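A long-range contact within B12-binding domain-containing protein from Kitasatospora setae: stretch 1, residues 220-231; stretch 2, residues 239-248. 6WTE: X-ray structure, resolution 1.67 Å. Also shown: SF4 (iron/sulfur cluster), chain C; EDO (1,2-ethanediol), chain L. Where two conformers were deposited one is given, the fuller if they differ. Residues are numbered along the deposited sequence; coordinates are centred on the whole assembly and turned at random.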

ATOM      1  N   SER A 220      13.099  -2.105  -1.675  1.00 15.65           N
ATOM      2  CA  SER A 220      11.880  -2.883  -1.550  1.00 10.77           C
ATOM      3  C   SER A 220      12.145  -4.288  -2.067  1.00 13.66           C
ATOM      4  O   SER A 220      12.863  -4.472  -3.053  1.00 12.39           O
ATOM      5  CB  SER A 220      10.743  -2.227  -2.338  1.00 13.31           C
ATOM      6  OG  SER A 220      11.225  -1.787  -3.600  1.00 16.18           O
ATOM      7  N   ILE A 221      11.578  -5.285  -1.400  1.00 12.31           N
ATOM      8  CA  ILE A 221      11.704  -6.657  -1.873  1.00 11.09           C
ATOM      9  C   ILE A 221      10.388  -7.370  -1.622  1.00 11.90           C
ATOM     10  O   ILE A 221       9.882  -7.383  -0.496  1.00 11.71           O
ATOM     11  CB  ILE A 221      12.875  -7.413  -1.212  1.00 11.00           C
ATOM     12  CG1 ILE A 221      12.953  -8.840  -1.761  1.00 12.39           C
ATOM     13  CG2 ILE A 221      12.757  -7.405   0.311  1.00 12.60           C
ATOM     14  CD1 ILE A 221      13.346  -8.913  -3.244  1.00 12.82           C
ATOM     15  N   LEU A 222       9.837  -7.956  -2.676  1.00 10.89           N
ATOM     16  CA  LEU A 222       8.634  -8.762  -2.591  1.00 11.02           C
ATOM     17  C   LEU A 222       9.032 -10.223  -2.446  1.00 10.72           C
ATOM     18  O   LEU A 222       9.902 -10.707  -3.175  1.00 12.09           O
ATOM     19  CB  LEU A 222       7.788  -8.569  -3.849  1.00 10.55           C
ATOM     20  CG  LEU A 222       6.542  -9.443  -3.939  1.00 10.05           C
ATOM     21  CD1 LEU A 222       5.547  -9.024  -2.873  1.00 11.88           C
ATOM     22  CD2 LEU A 222       5.937  -9.327  -5.337  1.00 10.07           C
ATOM     23  N   THR A 223       8.409 -10.925  -1.501  1.00 10.86           N
ATOM     24  CA  THR A 223       8.648 -12.359  -1.382  1.00 11.29           C
ATOM     25  C   THR A 223       7.443 -13.201  -1.769  1.00 11.96           C
ATOM     26  O   THR A 223       7.613 -14.342  -2.214  1.00 12.15           O
ATOM     27  CB  THR A 223       9.099 -12.724   0.046  1.00 12.61           C
ATOM     28  OG1 THR A 223       7.966 -12.987   0.888  1.00 14.04           O
ATOM     29  CG2 THR A 223       9.936 -11.596   0.654  1.00 12.56           C
ATOM     30  N   LYS A 224       6.239 -12.652  -1.665  1.00 10.30           N
ATOM     31  CA  LYS A 224       5.030 -13.395  -1.992  0.50 12.80           C
ATOM     32  C   LYS A 224       3.882 -12.411  -2.169  1.00 12.19           C
ATOM     33  O   LYS A 224       3.772 -11.438  -1.417  1.00 12.57           O
ATOM     34  CB  LYS A 224       4.697 -14.418  -0.897  0.50 12.91           C
ATOM     35  CG  LYS A 224       4.544 -13.806   0.490  0.50 12.50           C
ATOM     36  CD  LYS A 224       5.013 -14.761   1.581  0.50 14.26           C
ATOM     37  CE  LYS A 224       5.042 -14.066   2.934  0.50 13.91           C
ATOM     38  NZ  LYS A 224       5.752 -14.875   3.968  0.50 10.94           N
ATOM     39  N   ASN A 225       3.035 -12.669  -3.154  1.00 10.99           N
ATOM     40  CA  ASN A 225       1.875 -11.825  -3.378  1.00 10.95           C
ATOM     41  C   ASN A 225       0.651 -12.400  -2.673  1.00 10.45           C
ATOM     42  O   ASN A 225       0.426 -13.610  -2.689  1.00 12.31           O
ATOM     43  CB  ASN A 225       1.581 -11.686  -4.870  1.00 11.38           C
ATOM     44  CG  ASN A 225       0.386 -10.810  -5.135  1.00 10.25           C
ATOM     45  OD1 ASN A 225       0.483  -9.586  -5.061  1.00 13.47           O
ATOM     46  ND2 ASN A 225      -0.763 -11.424  -5.421  1.00 10.03           N
ATOM     47  N   GLY A 226      -0.147 -11.520  -2.086  1.00 11.41           N
ATOM     48  CA  GLY A 226      -1.486 -11.852  -1.642  1.00 10.02           C
ATOM     49  C   GLY A 226      -1.586 -11.959  -0.128  1.00 11.13           C
ATOM     50  O   GLY A 226      -0.599 -11.909   0.602  1.00 13.26           O
ATOM     51  N   CYS A 227      -2.832 -12.099   0.332  1.00  9.94           N
ATOM     52  CA  CYS A 227      -3.124 -12.358   1.736  1.00 11.81           C
ATOM     53  C   CYS A 227      -4.348 -13.250   1.816  1.00 12.57           C
ATOM     54  O   CYS A 227      -5.368 -12.952   1.188  1.00 11.41           O
ATOM     55  CB  CYS A 227      -3.385 -11.072   2.530  1.00 11.57           C
ATOM     56  SG  CYS A 227      -3.639 -11.418   4.316  1.00 10.77           S
ATOM     57  N   ALA A 228      -4.252 -14.318   2.601  1.00 14.29           N
ATOM     58  CA  ALA A 228      -5.345 -15.273   2.731  1.00 13.08           C
ATOM     59  C   ALA A 228      -6.311 -14.945   3.860  1.00 14.74           C
ATOM     60  O   ALA A 228      -7.325 -15.638   3.997  1.00 14.71           O
ATOM     61  CB  ALA A 228      -4.792 -16.689   2.923  1.00 14.48           C
ATOM     62  N   TYR A 229      -6.044 -13.918   4.664  1.00 11.50           N
ATOM     63  CA  TYR A 229      -6.989 -13.538   5.709  1.00 12.35           C
ATOM     64  C   TYR A 229      -8.057 -12.615   5.110  1.00 14.19           C
ATOM     65  O   TYR A 229      -8.147 -12.437   3.893  1.00 14.09           O
ATOM     66  CB  TYR A 229      -6.253 -12.925   6.898  1.00 13.41           C
ATOM     67  CG  TYR A 229      -5.493 -13.952   7.722  1.00 12.23           C
ATOM     68  CD1 TYR A 229      -5.658 -15.311   7.495  1.00 12.13           C
ATOM     69  CD2 TYR A 229      -4.617 -13.559   8.725  1.00 14.56           C
ATOM     70  CE1 TYR A 229      -4.972 -16.255   8.242  1.00 18.06           C
ATOM     71  CE2 TYR A 229      -3.923 -14.493   9.477  1.00 10.64           C
ATOM     72  CZ  TYR A 229      -4.104 -15.837   9.231  1.00 12.87           C
ATOM     73  OH  TYR A 229      -3.421 -16.772   9.976  1.00 15.44           O
ATOM     74  N   ARG A 230      -8.908 -12.036   5.952  1.00 11.64           N
ATOM     75  CA  ARG A 230     -10.028 -11.245   5.439  1.00 14.07           C
ATOM     76  C   ARG A 230     -10.391 -10.153   6.442  1.00 11.14           C
ATOM     77  O   ARG A 230     -11.553  -9.990   6.831  1.00 12.26           O
ATOM     78  CB  ARG A 230     -11.222 -12.146   5.127  1.00 14.87           C
ATOM     79  CG  ARG A 230     -12.294 -11.514   4.237  1.00 14.62           C
ATOM     80  CD  ARG A 230     -11.765 -11.186   2.847  1.00 15.29           C
ATOM     81  NE  ARG A 230     -11.405 -12.378   2.080  1.00 16.02           N
ATOM     82  CZ  ARG A 230     -12.242 -13.028   1.274  1.00 19.59           C
ATOM     83  NH1 ARG A 230     -13.489 -12.608   1.134  1.00 22.23           N
ATOM     84  NH2 ARG A 230     -11.831 -14.098   0.611  1.00 25.14           N
ATOM     85  N   CYS A 231      -9.390  -9.395   6.878  1.00  9.79           N
ATOM     86  CA  CYS A 231      -9.620  -8.365   7.880  1.00 11.82           C
ATOM     87  C   CYS A 231     -10.597  -7.321   7.353  1.00 12.45           C
ATOM     88  O   CYS A 231     -10.522  -6.904   6.194  1.00 11.63           O
ATOM     89  CB  CYS A 231      -8.295  -7.718   8.288  1.00 13.25           C
ATOM     90  SG  CYS A 231      -7.156  -8.889   9.078  1.00 12.69           S
ATOM     91  N   ALA A 239      -7.448  -6.617  -3.506  1.00 10.45           N
ATOM     92  CA  ALA A 239      -6.665  -5.854  -4.471  1.00  9.07           C
ATOM     93  C   ALA A 239      -5.359  -6.542  -4.850  1.00 10.88           C
ATOM     94  O   ALA A 239      -4.842  -6.309  -5.949  1.00 14.15           O
ATOM     95  CB  ALA A 239      -6.383  -4.456  -3.921  1.00 10.87           C
ATOM     96  N   LYS A 240      -4.803  -7.368  -3.971  1.00 10.43           N
ATOM     97  CA  LYS A 240      -3.620  -8.159  -4.295  1.00 10.20           C
ATOM     98  C   LYS A 240      -3.958  -9.589  -4.686  1.00 11.84           C
ATOM     99  O   LYS A 240      -3.372 -10.125  -5.629  1.00 11.57           O
ATOM    100  CB  LYS A 240      -2.647  -8.186  -3.107  1.00  9.60           C
ATOM    101  CG  LYS A 240      -2.315  -6.821  -2.530  1.00 10.68           C
ATOM    102  CD  LYS A 240      -1.508  -5.968  -3.508  1.00 11.21           C
ATOM    103  CE  LYS A 240      -0.106  -6.516  -3.736  1.00 12.09           C
ATOM    104  NZ  LYS A 240       0.806  -5.468  -4.291  1.00 12.72           N
ATOM    105  N   GLY A 241      -4.878 -10.227  -3.980  1.00 12.05           N
ATOM    106  CA  GLY A 241      -5.199 -11.621  -4.224  1.00 11.13           C
ATOM    107  C   GLY A 241      -5.368 -12.317  -2.892  1.00 11.87           C
ATOM    108  O   GLY A 241      -4.720 -11.980  -1.902  1.00 11.08           O
ATOM    109  N   THR A 242      -6.260 -13.307  -2.866  1.00 10.70           N
ATOM    110  CA  THR A 242      -6.663 -13.983  -1.638  1.00 10.37           C
ATOM    111  C   THR A 242      -5.838 -15.221  -1.321  1.00 13.20           C
ATOM    112  O   THR A 242      -6.120 -15.885  -0.319  1.00 12.58           O
ATOM    113  CB  THR A 242      -8.135 -14.399  -1.724  1.00 12.25           C
ATOM    114  OG1 THR A 242      -8.299 -15.312  -2.819  1.00 12.03           O
ATOM    115  CG2 THR A 242      -9.023 -13.186  -1.951  1.00 14.64           C
ATOM    116  N   ARG A 243      -4.861 -15.572  -2.156  1.00 11.74           N
ATOM    117  CA  ARG A 243      -3.991 -16.712  -1.901  1.00 12.82           C
ATOM    118  C   ARG A 243      -2.552 -16.307  -2.197  1.00 11.85           C
ATOM    119  O   ARG A 243      -2.294 -15.348  -2.931  1.00 13.61           O
ATOM    120  CB  ARG A 243      -4.385 -17.932  -2.745  1.00 15.34           C
ATOM    121  CG  ARG A 243      -5.765 -18.498  -2.409  1.00 17.71           C
ATOM    122  CD  ARG A 243      -5.822 -19.053  -0.989  1.00 16.82           C
ATOM    123  NE  ARG A 243      -7.147 -19.587  -0.687  1.00 23.32           N
ATOM    124  CZ  ARG A 243      -8.085 -18.933  -0.006  1.00 29.49           C
ATOM    125  NH1 ARG A 243      -7.843 -17.716   0.465  1.00 21.42           N
ATOM    126  NH2 ARG A 243      -9.266 -19.502   0.212  1.00 24.73           N
ATOM    127  N   TYR A 244      -1.611 -17.053  -1.627  1.00 12.64           N
ATOM    128  CA  TYR A 244      -0.203 -16.687  -1.721  1.00 12.76           C
ATOM    129  C   TYR A 244       0.382 -17.157  -3.045  1.00 13.88           C
ATOM    130  O   TYR A 244       0.358 -18.351  -3.362  1.00 16.47           O
ATOM    131  CB  TYR A 244       0.574 -17.249  -0.530  1.00 12.84           C
ATOM    132  CG  TYR A 244       0.062 -16.633   0.746  1.00 13.83           C
ATOM    133  CD1 TYR A 244       0.266 -15.287   1.007  1.00 15.40           C
ATOM    134  CD2 TYR A 244      -0.683 -17.374   1.654  1.00 13.60           C
ATOM    135  CE1 TYR A 244      -0.230 -14.700   2.148  1.00 15.30           C
ATOM    136  CE2 TYR A 244      -1.183 -16.794   2.809  1.00 16.91           C
ATOM    137  CZ  TYR A 244      -0.958 -15.452   3.041  1.00 14.56           C
ATOM    138  OH  TYR A 244      -1.448 -14.850   4.178  1.00 14.42           O
ATOM    139  N   GLY A 245       0.883 -16.205  -3.825  1.00 14.19           N
ATOM    140  CA  GLY A 245       1.739 -16.505  -4.954  1.00 11.85           C
ATOM    141  C   GLY A 245       3.173 -16.340  -4.494  1.00 12.28           C
ATOM    142  O   GLY A 245       3.688 -15.221  -4.464  1.00 13.84           O
ATOM    143  N   GLN A 246       3.805 -17.440  -4.088  1.00 12.39           N
ATOM    144  CA  GLN A 246       5.135 -17.392  -3.494  1.00 13.56           C
ATOM    145  C   GLN A 246       6.195 -17.329  -4.582  1.00 14.02           C
ATOM    146  O   GLN A 246       6.172 -18.121  -5.527  1.00 15.26           O
ATOM    147  CB  GLN A 246       5.373 -18.625  -2.620  1.00 13.33           C
ATOM    148  CG  GLN A 246       4.414 -18.783  -1.455  1.00 17.71           C
ATOM    149  CD  GLN A 246       4.665 -20.059  -0.672  1.00 18.74           C
ATOM    150  OE1 GLN A 246       5.400 -20.940  -1.119  1.00 22.90           O
ATOM    151  NE2 GLN A 246       4.051 -20.165   0.499  1.00 23.16           N
ATOM    152  N   ARG A 247       7.140 -16.407  -4.434  1.00 13.35           N
ATOM    153  CA  ARG A 247       8.254 -16.347  -5.365  1.00 11.27           C
ATOM    154  C   ARG A 247       9.285 -17.413  -5.026  1.00 12.26           C
ATOM    155  O   ARG A 247       9.445 -17.811  -3.865  1.00 11.57           O
ATOM    156  CB  ARG A 247       8.920 -14.973  -5.341  1.00 13.47           C
ATOM    157  CG  ARG A 247       8.026 -13.815  -5.729  1.00 13.71           C
ATOM    158  CD  ARG A 247       8.824 -12.525  -5.701  1.00 10.48           C
ATOM    159  NE  ARG A 247       9.920 -12.556  -6.672  1.00 13.76           N
ATOM    160  CZ  ARG A 247      10.950 -11.715  -6.674  1.00 14.91           C
ATOM    161  NH1 ARG A 247      11.036 -10.761  -5.757  1.00 13.58           N
ATOM    162  NH2 ARG A 247      11.894 -11.827  -7.601  1.00 12.36           N
ATOM    163  N   GLU A 248       9.995 -17.867  -6.056  1.00 12.65           N
ATOM    164  CA  GLU A 248      11.116 -18.779  -5.858  1.00 15.33           C
ATOM    165  C   GLU A 248      12.117 -18.177  -4.884  1.00 12.18           C
ATOM    166  O   GLU A 248      12.539 -17.029  -5.041  1.00 14.14           O
ATOM    167  CB  GLU A 248      11.801 -19.070  -7.197  1.00 13.69           C
ATOM    168  CG  GLU A 248      10.984 -19.873  -8.206  1.00 19.63           C
ATOM    169  CD  GLU A 248      10.856 -21.353  -7.861  1.00 19.92           C
ATOM    170  OE1 GLU A 248      10.613 -21.700  -6.686  1.00 17.58           O
ATOM    171  OE2 GLU A 248      11.005 -22.181  -8.785  1.00 24.00           O
TER
HETATM  172 FE1  SF4 C 801      -5.409  -8.604   7.640  1.00 12.88          FE
HETATM  173 FE2  SF4 C 801      -4.126  -9.585   5.418  1.00 11.85          FE
HETATM  174 FE3  SF4 C 801      -2.824  -7.843   7.038  1.00 13.00          FE
HETATM  175 FE4  SF4 C 801      -4.882  -6.973   5.516  1.00 12.89          FE
HETATM  176  S1  SF4 C 801      -2.891  -7.773   4.757  1.00 12.13           S
HETATM  177  S2  SF4 C 801      -4.523  -6.494   7.711  1.00 12.93           S
HETATM  178  S3  SF4 C 801      -6.259  -8.795   5.520  1.00 12.61           S
HETATM  179  S4  SF4 C 801      -3.565  -9.930   7.612  1.00 13.13           S
HETATM  180  C1  EDO L 810     -16.908 -11.051   0.995  1.00 24.61           C
HETATM  181  O1  EDO L 810     -18.286 -10.909   1.359  1.00 37.92           O
HETATM  182  C2  EDO L 810     -16.057 -10.211   1.935  1.00 23.66           C
HETATM  183  O2  EDO L 810     -15.123 -11.069   2.600  1.00 21.62           O
HETATM  184  O   HOH W   1      -1.718 -14.189  -5.260  1.00 12.09           O
HETATM  185  O   HOH W   2       2.574  -7.891  -4.814  1.00 13.41           O

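The two stretches meet in a short antiparallel ladder and, beyond it, in loop contacts; much of the bonding is through the backbone, and 819 Å² is buried, both sides summed. Ser220 lies out of reach. Ile221 makes the first touch: the end of its side chain bends nearer, and CD1 lies 3.9 Å from Arg247 NH1. At Leu222 the arginine finds its polar partner, with Arg247 NH1 donating to Leu222 O at 2.8 Å, while Leu222 CG and Arg247 CD approach to 4.2 Å. A long arginine suits this buried place because its methylenes can lie against leucine while its charged end reaches a carbonyl.

Thr223 turns its side chain away and contributes its backbone, Thr223 O accepting from Arg247 N at 3.1 Å. Next comes a short antiparallel ladder. Lys224 and Gln246 form the non-hydrogen-bonded pair, their CA atoms 4.3 Å apart, and both side chains leave on the same face of the sheet; the lysine's aliphatic base packs there, with Lys224 CB 4.0 Å from Gln246 CA, while its end leads away. Asn225 and Gly245 form the hydrogen-bonded pair: Asn225 N to Gly245 O and Gly245 N to Asn225 O are both 2.9 Å.

The amide of Asn225 serves as both donor and acceptor. Asn225 ND2 donates to Lys240 O at 2.9 Å, engaging a carbonyl near the end of a helix, and to water 1 at 2.9 Å; that water in turn donates to Arg243 O at 2.7 Å. Asn225 OD1 accepts from water 2 at 2.7 Å, and this water has a weak 3.0 Å bond from Lys240 NZ.

Gly226 is required twice over. Its positive phi, with these backbone angles, would jam a CB against the preceding carbonyl, and an ideal CB would also lie 2.3 Å from Arg243 O. Without one, Gly226 CA sits 3.2 Å from Gly241 O. Gly241, also of positive phi, turns the chain out of its helix, and Gly241 O accepts from Cys227 N at 2.9 Å.

Cys227 points its side chain away from stretch 2, leaving SG to bind FE2 of the iron–sulfur cluster at 2.2 Å. The methyl of Ala228 makes an apolar contact with the Tyr244 ring, Ala228 CB lying 3.6 Å from Tyr244 CE2, and Ala228 N gives a weak hydrogen bond to Tyr244 OH at 3.3 Å. Beyond Tyr229, Arg230 swings its end back, bringing NH2 3.9 Å from Thr242 CG2. Cys231, out of reach, binds FE1 through SG at 2.3 Å.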